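Local coordinates for protein omega-class glutathione S-transferase (Bombyx mori, PDB 3WD6) that binds glutathione and probably acts as a glutathione transferase and as a glutathione-dependent dehydroascorbate reductase of the omega class, at residues Q42-A47 with P79-A84; V94-L99 with P175-Y180; Q130-K135 with D141-E146; P184-L189 with L209-N214; L189-H194 with I226-L231. All coordinates share one frame; numbering follows the deposited sequence.

Contact 1: Q42-A47 with P79-A84; sequences QRTILA and PAIEIA
Thr-44 of helix 39-51 lies against Pro-79 and Ile-81, packing the helix on strand 80-82 of the thioredoxin-like domain of this glutathione transferase. Pro-79 follows a cis peptide bond, the cis-proline of the thioredoxin fold, and it touches the bound glutathione, so the contact backs the ligand pocket. Followed outward, the Thr-44 side chain starts with CB, 4.2 Å from Pro-79 CB. There it forks. With chi1 at -59°, OG1 stands beside the backbone N and comes up to the proline ring, 3.3 Å from Pro-79 CG. This is van der Waals contact, since the polar mate of OG1 is the hydroxyl of Thr-95 on helix 92-102, a hydrogen bond that ties the two helices together. The other branch, anti to the backbone N, is the methyl CG2. All three residues are buried, and Ile-81 also packs on Ile-89 of the neighbouring strand. The methyl branches meet where Thr-44 CG2 lies 3.6 Å from Ile-81 CG2.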
# COMPACT_ATOMS: atom_id res chain seq x y z
N GLN A 42 -2.65 -1.78 2.04
CA GLN A 42 -1.51 -1.32 2.86
C GLN A 42 -1.59 0.19 3.17
O GLN A 42 -1.19 0.63 4.26
CB GLN A 42 -0.17 -1.66 2.21
CG GLN A 42 1.02 -1.39 3.12
CD GLN A 42 2.36 -1.75 2.49
OE1 GLN A 42 2.40 -2.19 1.32
NE2 GLN A 42 3.46 -1.57 3.24
N ARG A 43 -2.09 0.96 2.21
CA ARG A 43 -2.32 2.39 2.42
C ARG A 43 -3.14 2.63 3.68
O ARG A 43 -2.83 3.55 4.46
CB ARG A 43 -3.06 2.99 1.22
CG ARG A 43 -2.21 3.16 0.01
CD ARG A 43 -3.08 3.46 -1.16
NE ARG A 43 -2.32 4.07 -2.25
CZ ARG A 43 -2.84 4.41 -3.41
NH1 ARG A 43 -4.14 4.17 -3.65
NH2 ARG A 43 -2.07 5.00 -4.33
N THR A 44 -4.18 1.83 3.87
CA THR A 44 -5.07 2.02 5.01
C THR A 44 -4.35 1.65 6.32
O THR A 44 -4.43 2.38 7.31
CB THR A 44 -6.38 1.22 4.82
OG1 THR A 44 -7.03 1.65 3.61
CG2 THR A 44 -7.30 1.42 6.02
N ILE A 45 -3.64 0.52 6.32
CA ILE A 45 -2.80 0.12 7.46
C ILE A 45 -1.76 1.19 7.85
O ILE A 45 -1.62 1.53 9.04
CB ILE A 45 -1.99 -1.17 7.13
CG1 ILE A 45 -2.91 -2.28 6.60
CG2 ILE A 45 -1.18 -1.62 8.33
CD1 ILE A 45 -3.98 -2.71 7.59
N LEU A 46 -1.03 1.70 6.86
CA LEU A 46 -0.01 2.71 7.14
C LEU A 46 -0.64 3.90 7.84
O LEU A 46 -0.16 4.35 8.88
CB LEU A 46 0.67 3.18 5.84
CG LEU A 46 1.49 2.12 5.10
CD1 LEU A 46 2.00 2.67 3.79
CD2 LEU A 46 2.66 1.61 5.98
N ALA A 47 -1.73 4.40 7.25
CA ALA A 47 -2.40 5.55 7.80
C ALA A 47 -2.80 5.26 9.24
O ALA A 47 -2.47 6.04 10.17
CB ALA A 47 -3.62 5.93 6.94
N PRO A 79 -8.82 -2.39 0.21
CA PRO A 79 -9.37 -2.42 1.58
C PRO A 79 -10.81 -1.91 1.67
O PRO A 79 -11.36 -1.24 0.77
CB PRO A 79 -8.48 -1.40 2.31
CG PRO A 79 -8.24 -0.32 1.23
CD PRO A 79 -8.05 -1.15 -0.06
N ALA A 80 -11.42 -2.24 2.80
CA ALA A 80 -12.60 -1.54 3.28
C ALA A 80 -12.47 -1.36 4.80
O ALA A 80 -11.97 -2.27 5.49
CB ALA A 80 -13.87 -2.31 2.94
N ILE A 81 -12.90 -0.20 5.31
CA ILE A 81 -13.00 -0.03 6.75
C ILE A 81 -14.47 -0.07 7.21
O ILE A 81 -15.38 0.36 6.48
CB ILE A 81 -12.29 1.26 7.26
CG1 ILE A 81 -13.03 2.52 6.80
CG2 ILE A 81 -10.84 1.30 6.80
CD1 ILE A 81 -12.37 3.83 7.25
N GLU A 82 -14.69 -0.57 8.42
CA GLU A 82 -16.02 -0.61 9.01
C GLU A 82 -15.94 0.24 10.27
O GLU A 82 -15.25 -0.11 11.23
CB GLU A 82 -16.42 -2.06 9.35
CG GLU A 82 -17.86 -2.22 9.86
CD GLU A 82 -18.39 -3.67 9.70
OE1 GLU A 82 -19.62 -3.90 9.77
OE2 GLU A 82 -17.56 -4.59 9.50
N ILE A 83 -16.64 1.38 10.27
CA ILE A 83 -16.45 2.36 11.35
C ILE A 83 -17.52 2.21 12.43
O ILE A 83 -17.40 2.79 13.53
CB ILE A 83 -16.40 3.80 10.80
CG1 ILE A 83 -17.66 4.10 9.99
CG2 ILE A 83 -15.16 3.98 9.92
CD1 ILE A 83 -17.71 5.51 9.45
N ALA A 84 -18.54 1.41 12.10
CA ALA A 84 -19.67 1.11 12.97
C ALA A 84 -20.40 -0.06 12.33
O ALA A 84 -20.13 -0.38 11.16
CB ALA A 84 -20.59 2.32 13.06

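Contact 2: V94-L99 with P175-Y180; sequences VTVEYL and PGYADY
Val-96, on helix 92-102, and Tyr-177, in the first turn of helix 177-189, bring the two backbones closest, with CA atoms 8.4 Å apart, so the gap is bridged by side chains. Tyr-177 does most of the bridging: with CG anti to the backbone N (chi1 174°), its ring reaches across to the other helix. Val-96 CG1 meets the ring obliquely, 3.9 Å from Tyr-177 CD2. Further out, Glu-97 passes the phenol end, its CG 4.0 Å from Tyr-177 CE2 and its OE2 2.9 Å from Tyr-177 OH, the carboxylate and ring planes 32° apart. The charge of that carboxylate is met by a salt bridge from OE2 to Lys-120. A valine in place of Tyr-177 would probably leave Val-96 CG1 without the ring it packs on and open a gap beside Glu-97. Behind the tyrosine, Gly-176 occupies the N-cap position, and its N-H makes a nearly straight bond to Asp-179 OD2 (2.9 Å), the half of a capping box given by the side chain at N3. Pairing a helix of the thioredoxin-like domain with one of the all-helical domain, the contact belongs to the domain interface of the glutathione transferase fold.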
# COMPACT_ATOMS: atom_id res chain seq x y z
N VAL A 94 -10.01 6.78 -0.45
CA VAL A 94 -11.20 7.29 0.20
C VAL A 94 -11.14 7.02 1.70
O VAL A 94 -11.47 7.88 2.53
CB VAL A 94 -12.47 6.68 -0.39
CG1 VAL A 94 -13.69 7.10 0.40
CG2 VAL A 94 -12.59 7.10 -1.86
N THR A 95 -10.67 5.82 2.06
CA THR A 95 -10.59 5.45 3.47
C THR A 95 -9.57 6.33 4.19
O THR A 95 -9.83 6.84 5.29
CB THR A 95 -10.23 3.99 3.64
OG1 THR A 95 -8.84 3.81 3.36
CG2 THR A 95 -11.09 3.16 2.68
N VAL A 96 -8.42 6.52 3.58
CA VAL A 96 -7.38 7.32 4.21
C VAL A 96 -7.79 8.78 4.40
O VAL A 96 -7.48 9.38 5.42
CB VAL A 96 -6.04 7.22 3.46
CG1 VAL A 96 -5.05 8.24 3.99
CG2 VAL A 96 -5.50 5.79 3.58
N GLU A 97 -8.51 9.34 3.42
CA GLU A 97 -8.97 10.74 3.53
C GLU A 97 -10.02 10.89 4.65
O GLU A 97 -10.00 11.86 5.41
CB GLU A 97 -9.44 11.29 2.17
CG GLU A 97 -8.29 11.40 1.12
CD GLU A 97 -8.75 11.54 -0.37
OE1 GLU A 97 -9.96 11.74 -0.64
OE2 GLU A 97 -7.87 11.45 -1.27
N TYR A 98 -10.91 9.90 4.77
CA TYR A 98 -11.84 9.84 5.90
C TYR A 98 -11.15 9.81 7.29
O TYR A 98 -11.55 10.55 8.21
CB TYR A 98 -12.78 8.65 5.77
CG TYR A 98 -13.75 8.54 6.92
CD1 TYR A 98 -13.42 7.82 8.06
CD2 TYR A 98 -15.00 9.17 6.87
CE1 TYR A 98 -14.30 7.71 9.12
CE2 TYR A 98 -15.89 9.07 7.93
CZ TYR A 98 -15.53 8.34 9.06
OH TYR A 98 -16.40 8.23 10.13
N LEU A 99 -10.15 8.94 7.45
CA LEU A 99 -9.44 8.84 8.72
C LEU A 99 -8.73 10.15 9.05
O LEU A 99 -8.71 10.58 10.21
CB LEU A 99 -8.46 7.65 8.72
CG LEU A 99 -9.13 6.27 8.58
CD1 LEU A 99 -8.11 5.18 8.12
CD2 LEU A 99 -9.85 5.87 9.88
N PRO A 175 6.92 11.17 7.54
CA PRO A 175 6.17 10.81 6.33
C PRO A 175 4.70 11.21 6.47
O PRO A 175 4.12 11.14 7.56
CB PRO A 175 6.26 9.27 6.27
CG PRO A 175 7.20 8.85 7.38
CD PRO A 175 7.21 9.99 8.39
N GLY A 176 4.09 11.63 5.37
CA GLY A 176 2.69 11.99 5.37
C GLY A 176 1.93 11.24 4.29
O GLY A 176 2.33 10.13 3.89
N TYR A 177 0.86 11.86 3.80
CA TYR A 177 -0.07 11.19 2.89
C TYR A 177 0.64 10.76 1.62
O TYR A 177 0.53 9.61 1.20
CB TYR A 177 -1.20 12.16 2.57
CG TYR A 177 -2.20 11.72 1.54
CD1 TYR A 177 -1.96 11.93 0.18
CD2 TYR A 177 -3.42 11.17 1.91
CE1 TYR A 177 -2.91 11.58 -0.78
CE2 TYR A 177 -4.38 10.82 0.96
CZ TYR A 177 -4.12 11.03 -0.39
OH TYR A 177 -5.07 10.66 -1.34
N ALA A 178 1.37 11.71 1.03
CA ALA A 178 2.08 11.47 -0.21
C ALA A 178 3.06 10.31 -0.02
O ALA A 178 3.10 9.36 -0.82
CB ALA A 178 2.80 12.73 -0.65
N ASP A 179 3.84 10.36 1.06
CA ASP A 179 4.77 9.28 1.34
C ASP A 179 4.03 7.96 1.53
O ASP A 179 4.32 6.98 0.85
CB ASP A 179 5.60 9.59 2.58
CG ASP A 179 6.33 10.91 2.48
OD1 ASP A 179 7.39 10.97 1.78
OD2 ASP A 179 5.85 11.89 3.11
N TYR A 180 3.09 7.93 2.46
CA TYR A 180 2.43 6.67 2.80
C TYR A 180 1.64 6.09 1.63
O TYR A 180 1.57 4.86 1.49
CB TYR A 180 1.51 6.82 4.01
CG TYR A 180 2.25 6.93 5.32
CD1 TYR A 180 3.34 6.09 5.61
CD2 TYR A 180 1.90 7.90 6.26
CE1 TYR A 180 4.04 6.20 6.81
CE2 TYR A 180 2.59 8.02 7.47
CZ TYR A 180 3.66 7.16 7.74
OH TYR A 180 4.33 7.26 8.94

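Contact 3: Q130-K135 with D141-E146; sequences QSLFIK and DTVNEE
Val-143 presses both of its methyl groups on helix 127-138, and this apolar contact joins the two segments. CG1, anti to the backbone N (chi1 176°), meets Leu-132 CD1 at 3.9 Å, the two side chains crossing at about a right angle. CG2 sits 3.8 Å from Lys-135 CB, so it is the base of the lysine that packs here while its amine leads away. Leu-132 is the buried member of the group, and it also touches His-147 and Tyr-151 of helix 145-165. No hydrogen bond crosses between the two segments. The lysine chain bends at its last torsion (chi4 46°), and Lys-135 NZ makes a weak hydrogen bond of 3.3 Å to Ser-131 OG, one turn back on its own helix. Asn-144 is the N-cap of helix 145-165: its OD1 takes a weak bond from Glu-146 N, bent to 125° at the hydrogen, and a hydrogen bond from His-147 N, which occupies otherwise unbonded N-H groups of the first turn. Far from the glutathione site, this is the connection between two successive helices of the all-helical domain, with the loop valine folded back on the first helix just ahead of the capped start of the second.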
# COMPACT_ATOMS: atom_id res chain seq x y z
N GLN A 130 2.72 1.48 -10.24
CA GLN A 130 1.69 0.51 -9.91
C GLN A 130 1.47 -0.37 -11.11
O GLN A 130 1.29 -1.57 -10.99
CB GLN A 130 0.40 1.24 -9.52
CG GLN A 130 0.56 2.21 -8.33
CD GLN A 130 -0.68 3.11 -8.15
OE1 GLN A 130 -1.82 2.67 -8.34
NE2 GLN A 130 -0.45 4.37 -7.79
N SER A 131 1.50 0.24 -12.29
CA SER A 131 1.22 -0.45 -13.55
C SER A 131 2.33 -1.43 -13.94
O SER A 131 2.06 -2.58 -14.27
CB SER A 131 1.01 0.58 -14.67
OG SER A 131 0.66 -0.08 -15.87
N LEU A 132 3.57 -0.97 -13.93
CA LEU A 132 4.68 -1.85 -14.26
C LEU A 132 4.72 -3.07 -13.34
O LEU A 132 4.94 -4.19 -13.82
CB LEU A 132 6.02 -1.12 -14.17
CG LEU A 132 7.19 -2.02 -14.55
CD1 LEU A 132 7.05 -2.46 -16.01
CD2 LEU A 132 8.52 -1.33 -14.33
N PHE A 133 4.51 -2.84 -12.04
CA PHE A 133 4.60 -3.92 -11.05
C PHE A 133 3.55 -5.00 -11.31
O PHE A 133 3.87 -6.18 -11.39
CB PHE A 133 4.51 -3.36 -9.61
CG PHE A 133 3.83 -4.29 -8.61
CD1 PHE A 133 2.50 -4.09 -8.24
CD2 PHE A 133 4.52 -5.33 -8.01
CE1 PHE A 133 1.89 -4.89 -7.34
CE2 PHE A 133 3.86 -6.14 -7.09
CZ PHE A 133 2.53 -5.89 -6.78
N ILE A 134 2.30 -4.60 -11.48
CA ILE A 134 1.23 -5.55 -11.77
C ILE A 134 1.39 -6.25 -13.14
O ILE A 134 0.99 -7.41 -13.29
CB ILE A 134 -0.16 -4.89 -11.64
CG1 ILE A 134 -1.27 -5.94 -11.82
CG2 ILE A 134 -0.32 -3.76 -12.66
CD1 ILE A 134 -1.28 -7.03 -10.77
N LYS A 135 1.99 -5.57 -14.12
CA LYS A 135 2.27 -6.21 -15.41
C LYS A 135 3.37 -7.24 -15.27
O LYS A 135 3.25 -8.36 -15.76
CB LYS A 135 2.66 -5.19 -16.47
CG LYS A 135 1.51 -4.69 -17.33
CD LYS A 135 1.98 -3.55 -18.26
CE LYS A 135 0.80 -2.85 -18.91
NZ LYS A 135 -0.26 -2.56 -17.89
N ASP A 141 5.04 -11.11 -19.99
CA ASP A 141 5.47 -11.21 -21.38
C ASP A 141 5.12 -9.95 -22.17
O ASP A 141 5.85 -9.56 -23.09
CB ASP A 141 4.84 -12.45 -22.04
CG ASP A 141 5.21 -13.74 -21.32
OD1 ASP A 141 6.25 -13.75 -20.62
OD2 ASP A 141 4.46 -14.73 -21.44
N THR A 142 4.03 -9.29 -21.77
CA THR A 142 3.54 -8.12 -22.49
C THR A 142 4.26 -6.81 -22.10
O THR A 142 4.04 -5.77 -22.71
CB THR A 142 1.99 -7.96 -22.34
OG1 THR A 142 1.68 -7.08 -21.25
CG2 THR A 142 1.35 -9.32 -22.11
N VAL A 143 5.13 -6.89 -21.09
CA VAL A 143 5.91 -5.72 -20.66
C VAL A 143 6.85 -5.19 -21.77
O VAL A 143 7.79 -5.89 -22.18
CB VAL A 143 6.73 -6.03 -19.37
CG1 VAL A 143 7.60 -4.86 -18.97
CG2 VAL A 143 5.78 -6.41 -18.23
N ASN A 144 6.58 -3.98 -22.25
CA ASN A 144 7.41 -3.35 -23.28
C ASN A 144 8.22 -2.19 -22.72
O ASN A 144 8.30 -2.01 -21.51
CB ASN A 144 6.57 -2.88 -24.48
CG ASN A 144 5.66 -1.71 -24.14
OD1 ASN A 144 6.13 -0.64 -23.73
ND2 ASN A 144 4.35 -1.90 -24.32
N GLU A 145 8.83 -1.40 -23.60
CA GLU A 145 9.73 -0.33 -23.15
C GLU A 145 9.04 1.01 -22.84
O GLU A 145 9.61 1.84 -22.13
CB GLU A 145 10.91 -0.16 -24.12
CG GLU A 145 12.06 -1.15 -23.87
CD GLU A 145 12.32 -2.07 -25.06
OE1 GLU A 145 13.43 -2.66 -25.12
OE2 GLU A 145 11.43 -2.21 -25.93
N GLU A 146 7.83 1.23 -23.35
CA GLU A 146 7.05 2.38 -22.91
C GLU A 146 6.72 2.26 -21.42
O GLU A 146 6.78 3.25 -20.69
CB GLU A 146 5.73 2.49 -23.69
CG GLU A 146 5.88 2.81 -25.17
CD GLU A 146 4.53 2.95 -25.87
OE1 GLU A 146 3.91 1.90 -26.18
OE2 GLU A 146 4.08 4.10 -26.09

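Contact 4: P184-L189 with L209-N214; sequences PWFERL and LEYIDN
Phe-186 of helix 177-189 packs against Tyr-211 and Ile-212 of helix 206-216, a buried, wholly apolar helix-helix contact within the C-terminal half of the chain. The backbones come closest at Phe-186 and Ile-212, whose CA atoms are 7.0 Å apart. Phe-186 CG stands beside its backbone N (chi1 -70°), which points the ring at helix 206-216. Ile-212 crosses it at about a right angle and brings CD1 to 4.0 Å from Phe-186 CD1. On the same side of the phenylalanine plane as Ile-212 CD1, the Tyr-211 ring turns its edge to Phe-186, Tyr-211 CE2 lying 4.0 Å from Phe-186 CE2. The fold here is the all-helical domain of glutathione transferases, and helix 145-165 adds Leu-155 against Phe-186 and Leu-162 against Tyr-211. The phenol oxygen of Tyr-211 is satisfied by a hydrogen bond to Asp-179 OD1. Helix 177-189 is kinked at Pro-184, part-way along, where Pro-184 O accepts two bonds from Arg-188, reaching it from opposite faces of the carbonyl plane. One is the regular helical bond from the backbone N; the other runs from Arg-188 NH1 to Pro-184 O, 3.0 Å long, with the oxygen close to the guanidinium plane.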
# COMPACT_ATOMS: atom_id res chain seq x y z
N PRO A 184 3.70 1.60 -0.64
CA PRO A 184 3.62 0.15 -0.88
C PRO A 184 4.37 -0.30 -2.14
O PRO A 184 4.89 -1.43 -2.23
CB PRO A 184 2.12 -0.10 -1.05
CG PRO A 184 1.47 1.01 -0.25
CD PRO A 184 2.36 2.21 -0.47
N TRP A 185 4.39 0.57 -3.15
CA TRP A 185 5.05 0.19 -4.39
C TRP A 185 6.55 0.25 -4.24
O TRP A 185 7.26 -0.61 -4.76
CB TRP A 185 4.50 0.93 -5.59
CG TRP A 185 3.13 0.42 -5.82
CD1 TRP A 185 2.77 -0.68 -6.55
CD2 TRP A 185 1.91 0.90 -5.21
NE1 TRP A 185 1.41 -0.89 -6.47
CE2 TRP A 185 0.86 0.07 -5.66
CE3 TRP A 185 1.61 1.97 -4.35
CZ2 TRP A 185 -0.47 0.27 -5.28
CZ3 TRP A 185 0.29 2.17 -3.98
CH2 TRP A 185 -0.74 1.32 -4.44
N PHE A 186 7.04 1.23 -3.48
CA PHE A 186 8.46 1.22 -3.13
C PHE A 186 8.85 -0.02 -2.31
O PHE A 186 9.96 -0.57 -2.50
CB PHE A 186 8.86 2.52 -2.43
CG PHE A 186 8.84 3.71 -3.34
CD1 PHE A 186 9.29 3.60 -4.67
CD2 PHE A 186 8.37 4.94 -2.89
CE1 PHE A 186 9.27 4.70 -5.53
CE2 PHE A 186 8.36 6.05 -3.74
CZ PHE A 186 8.81 5.93 -5.06
N GLU A 187 7.96 -0.46 -1.41
CA GLU A 187 8.26 -1.64 -0.61
C GLU A 187 8.47 -2.82 -1.56
O GLU A 187 9.37 -3.64 -1.36
CB GLU A 187 7.14 -1.96 0.40
CG GLU A 187 7.50 -3.14 1.33
CD GLU A 187 6.56 -3.32 2.54
OE1 GLU A 187 6.29 -4.48 2.93
OE2 GLU A 187 6.10 -2.30 3.12
N ARG A 188 7.65 -2.87 -2.60
CA ARG A 188 7.67 -3.96 -3.57
C ARG A 188 8.84 -3.83 -4.55
O ARG A 188 9.42 -4.84 -4.96
CB ARG A 188 6.32 -4.06 -4.31
CG ARG A 188 5.25 -4.86 -3.53
CD ARG A 188 3.88 -4.21 -3.53
NE ARG A 188 2.92 -4.93 -2.68
CZ ARG A 188 2.67 -4.62 -1.40
NH1 ARG A 188 3.30 -3.60 -0.83
NH2 ARG A 188 1.80 -5.32 -0.70
N LEU A 189 9.20 -2.60 -4.90
CA LEU A 189 10.30 -2.36 -5.84
C LEU A 189 11.55 -3.11 -5.33
O LEU A 189 12.32 -3.66 -6.13
CB LEU A 189 10.57 -0.85 -5.99
CG LEU A 189 11.64 -0.27 -6.93
CD1 LEU A 189 11.43 1.22 -7.18
CD2 LEU A 189 13.07 -0.52 -6.42
N LEU A 209 16.77 6.29 -3.48
CA LEU A 209 17.22 5.12 -2.75
C LEU A 209 17.46 5.44 -1.28
O LEU A 209 17.18 4.62 -0.40
CB LEU A 209 18.47 4.54 -3.40
CG LEU A 209 18.15 3.84 -4.73
CD1 LEU A 209 19.39 3.68 -5.61
CD2 LEU A 209 17.50 2.49 -4.45
N GLU A 210 17.96 6.64 -1.00
CA GLU A 210 18.14 7.10 0.37
C GLU A 210 16.79 7.27 1.10
O GLU A 210 16.62 6.84 2.25
CB GLU A 210 18.91 8.42 0.37
CG GLU A 210 19.21 9.00 1.76
CD GLU A 210 19.81 10.41 1.65
OE1 GLU A 210 20.02 11.06 2.71
OE2 GLU A 210 20.06 10.87 0.49
N TYR A 211 15.84 7.89 0.41
CA TYR A 211 14.49 8.09 0.92
C TYR A 211 13.84 6.74 1.24
O TYR A 211 13.21 6.58 2.27
CB TYR A 211 13.69 8.89 -0.11
CG TYR A 211 12.19 8.86 0.01
CD1 TYR A 211 11.52 9.67 0.93
CD2 TYR A 211 11.42 8.05 -0.84
CE1 TYR A 211 10.13 9.66 1.03
CE2 TYR A 211 10.02 8.03 -0.74
CZ TYR A 211 9.39 8.84 0.19
OH TYR A 211 8.02 8.82 0.27
N ILE A 212 14.02 5.75 0.37
CA ILE A 212 13.47 4.44 0.64
C ILE A 212 14.04 3.85 1.94
O ILE A 212 13.28 3.35 2.78
CB ILE A 212 13.59 3.49 -0.56
CG1 ILE A 212 12.62 3.97 -1.65
CG2 ILE A 212 13.28 2.04 -0.17
CD1 ILE A 212 12.95 3.47 -3.04
N ASP A 213 15.37 3.92 2.11
CA ASP A 213 15.99 3.49 3.37
C ASP A 213 15.39 4.17 4.60
O ASP A 213 15.17 3.51 5.62
CB ASP A 213 17.50 3.77 3.37
CG ASP A 213 18.25 2.87 2.42
OD1 ASP A 213 17.73 1.77 2.09
OD2 ASP A 213 19.35 3.27 2.00
N ASN A 214 15.17 5.48 4.51
CA ASN A 214 14.57 6.20 5.64
C ASN A 214 13.13 5.73 5.89
O ASN A 214 12.71 5.57 7.02
CB ASN A 214 14.65 7.71 5.44
CG ASN A 214 16.08 8.24 5.50
OD1 ASN A 214 16.87 7.79 6.33
ND2 ASN A 214 16.42 9.18 4.62

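Contact 5: L189-H194 with I226-L231; sequences LRAFAH and IPLEIL
Arg-190 and Ala-191 meet Leu-228 where the chain leaving helix 177-189 passes the first turn of helix 228-240, in the all-helical domain of the glutathione transferase fold. One contact sets a flat group against a branched one. Leu-228 lies over one face of the Arg-190 guanidinium, off-centre, with CD1 3.5 Å from Arg-190 NH2 and CD2 3.7 Å from Arg-190 NH1. A bend in the arginine chain (chi3 68°) turns the guanidinium back over the leucine. Apolar packing follows beside it: Ala-191 CB rests 3.8 Å from Leu-228 CD2 and, more loosely, 4.2 Å from Leu-231 CD2. The guanidinium nitrogens also make polar bonds while the leucine covers a face. NH1 gives a hydrogen bond to Glu-187 O, near the end of helix 177-189, which would hold the group in its turn. Exchanging Arg-190 for an alanine would probably uncover Leu-228 and leave both the Glu-187 carbonyl and a water that links Arg-190 to Ile-226 without this donor. That water lies at the edge of the guanidinium, in its plane, accepting from Arg-190 NH2 at 2.7 Å and donating to Ile-226 O at 3.2 Å.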
# COMPACT_ATOMS: atom_id res chain seq x y z
N LEU A 189 9.20 -2.60 -4.90
CA LEU A 189 10.30 -2.36 -5.84
C LEU A 189 11.55 -3.11 -5.33
O LEU A 189 12.32 -3.66 -6.13
CB LEU A 189 10.57 -0.85 -5.99
CG LEU A 189 11.64 -0.27 -6.93
CD1 LEU A 189 11.43 1.22 -7.18
CD2 LEU A 189 13.07 -0.52 -6.42
N ARG A 190 11.72 -3.12 -4.01
CA ARG A 190 12.84 -3.80 -3.36
C ARG A 190 12.96 -5.29 -3.78
O ARG A 190 14.07 -5.80 -3.94
CB ARG A 190 12.74 -3.65 -1.84
CG ARG A 190 13.24 -2.30 -1.32
CD ARG A 190 12.62 -1.90 0.03
NE ARG A 190 13.00 -2.72 1.18
CZ ARG A 190 12.22 -3.65 1.74
NH1 ARG A 190 11.01 -3.90 1.24
NH2 ARG A 190 12.64 -4.33 2.80
N ALA A 191 11.83 -5.96 -3.96
CA ALA A 191 11.85 -7.38 -4.36
C ALA A 191 12.01 -7.57 -5.86
O ALA A 191 12.33 -8.67 -6.31
CB ALA A 191 10.63 -8.10 -3.86
N PHE A 192 11.77 -6.53 -6.63
CA PHE A 192 11.99 -6.61 -8.07
C PHE A 192 13.38 -6.10 -8.42
O PHE A 192 13.72 -5.98 -9.59
CB PHE A 192 10.94 -5.81 -8.83
CG PHE A 192 9.57 -6.42 -8.80
CD1 PHE A 192 9.19 -7.36 -9.76
CD2 PHE A 192 8.67 -6.08 -7.80
CE1 PHE A 192 7.92 -7.94 -9.73
CE2 PHE A 192 7.39 -6.66 -7.77
CZ PHE A 192 7.02 -7.59 -8.74
N ALA A 193 14.18 -5.80 -7.39
CA ALA A 193 15.47 -5.17 -7.61
C ALA A 193 16.51 -6.04 -8.34
O ALA A 193 17.63 -5.59 -8.54
CB ALA A 193 16.03 -4.61 -6.30
N HIS A 194 16.16 -7.27 -8.73
CA HIS A 194 17.07 -8.02 -9.61
C HIS A 194 16.42 -8.46 -10.92
O HIS A 194 16.89 -9.39 -11.59
CB HIS A 194 17.72 -9.23 -8.93
CG HIS A 194 19.07 -9.59 -9.47
ND1 HIS A 194 19.97 -8.64 -9.93
CD2 HIS A 194 19.69 -10.79 -9.60
CE1 HIS A 194 21.08 -9.25 -10.33
NE2 HIS A 194 20.93 -10.55 -10.14
N ILE A 226 6.84 -6.78 5.03
CA ILE A 226 6.88 -8.17 4.66
C ILE A 226 8.36 -8.57 4.43
O ILE A 226 9.03 -7.98 3.56
CB ILE A 226 6.07 -8.40 3.38
CG1 ILE A 226 4.63 -7.94 3.63
CG2 ILE A 226 6.14 -9.87 2.92
CD1 ILE A 226 3.72 -7.99 2.40
N PRO A 227 8.87 -9.55 5.21
CA PRO A 227 10.26 -9.98 4.95
C PRO A 227 10.44 -10.31 3.46
O PRO A 227 9.59 -11.01 2.87
CB PRO A 227 10.41 -11.24 5.81
CG PRO A 227 9.40 -11.08 6.91
CD PRO A 227 8.23 -10.38 6.25
N LEU A 228 11.51 -9.81 2.84
CA LEU A 228 11.64 -9.86 1.38
C LEU A 228 11.62 -11.27 0.76
O LEU A 228 11.14 -11.46 -0.37
CB LEU A 228 12.86 -9.07 0.92
CG LEU A 228 12.60 -7.56 0.82
CD1 LEU A 228 13.88 -6.79 0.61
CD2 LEU A 228 11.59 -7.27 -0.29
N GLU A 229 12.15 -12.26 1.48
CA GLU A 229 12.13 -13.61 0.96
C GLU A 229 10.69 -14.13 0.94
O GLU A 229 10.31 -14.89 0.06
CB GLU A 229 13.03 -14.55 1.77
CG GLU A 229 12.50 -14.91 3.15
CD GLU A 229 12.82 -13.85 4.19
OE1 GLU A 229 13.17 -12.70 3.80
OE2 GLU A 229 12.70 -14.17 5.40
N ILE A 230 9.89 -13.70 1.91
CA ILE A 230 8.48 -14.08 1.91
C ILE A 230 7.72 -13.43 0.75
O ILE A 230 6.85 -14.05 0.12
CB ILE A 230 7.77 -13.67 3.20
CG1 ILE A 230 8.43 -14.35 4.42
CG2 ILE A 230 6.27 -13.97 3.09
CD1 ILE A 230 8.34 -15.87 4.38
N LEU A 231 8.04 -12.16 0.49
CA LEU A 231 7.33 -11.43 -0.54
C LEU A 231 7.67 -12.01 -1.91
O LEU A 231 6.79 -12.20 -2.75
CB LEU A 231 7.65 -9.93 -0.45
CG LEU A 231 6.93 -8.98 -1.41
CD1 LEU A 231 5.41 -9.08 -1.26
CD2 LEU A 231 7.41 -7.54 -1.21
O HOH W 1 11.42 -6.10 4.39

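How the contacts relate
Contacts 1, 2 and 4 are buried, whereas contacts 3 and 5 lie nearer the surface, and the chemistry follows: methyls and rings fill contacts 1 and 4, contact 2 adds a carboxylate beside a phenol, and in the partly buried contacts a lysine and an arginine offer their carbon or a flat face and keep their nitrogens for polar partners. Helix 177-189 serves both contacts 2 and 4, and its last residue, Leu-189, is common to contacts 4 and 5. Contact 1 stays inside the thioredoxin-like domain and contact 2 spans the domains. A second span runs from contact 1 to contact 4, where Gln-42 hydrogen-bonds Glu-187 and Arg-188. Phe-133 connects contact 3 to both Trp-185 and Phe-192.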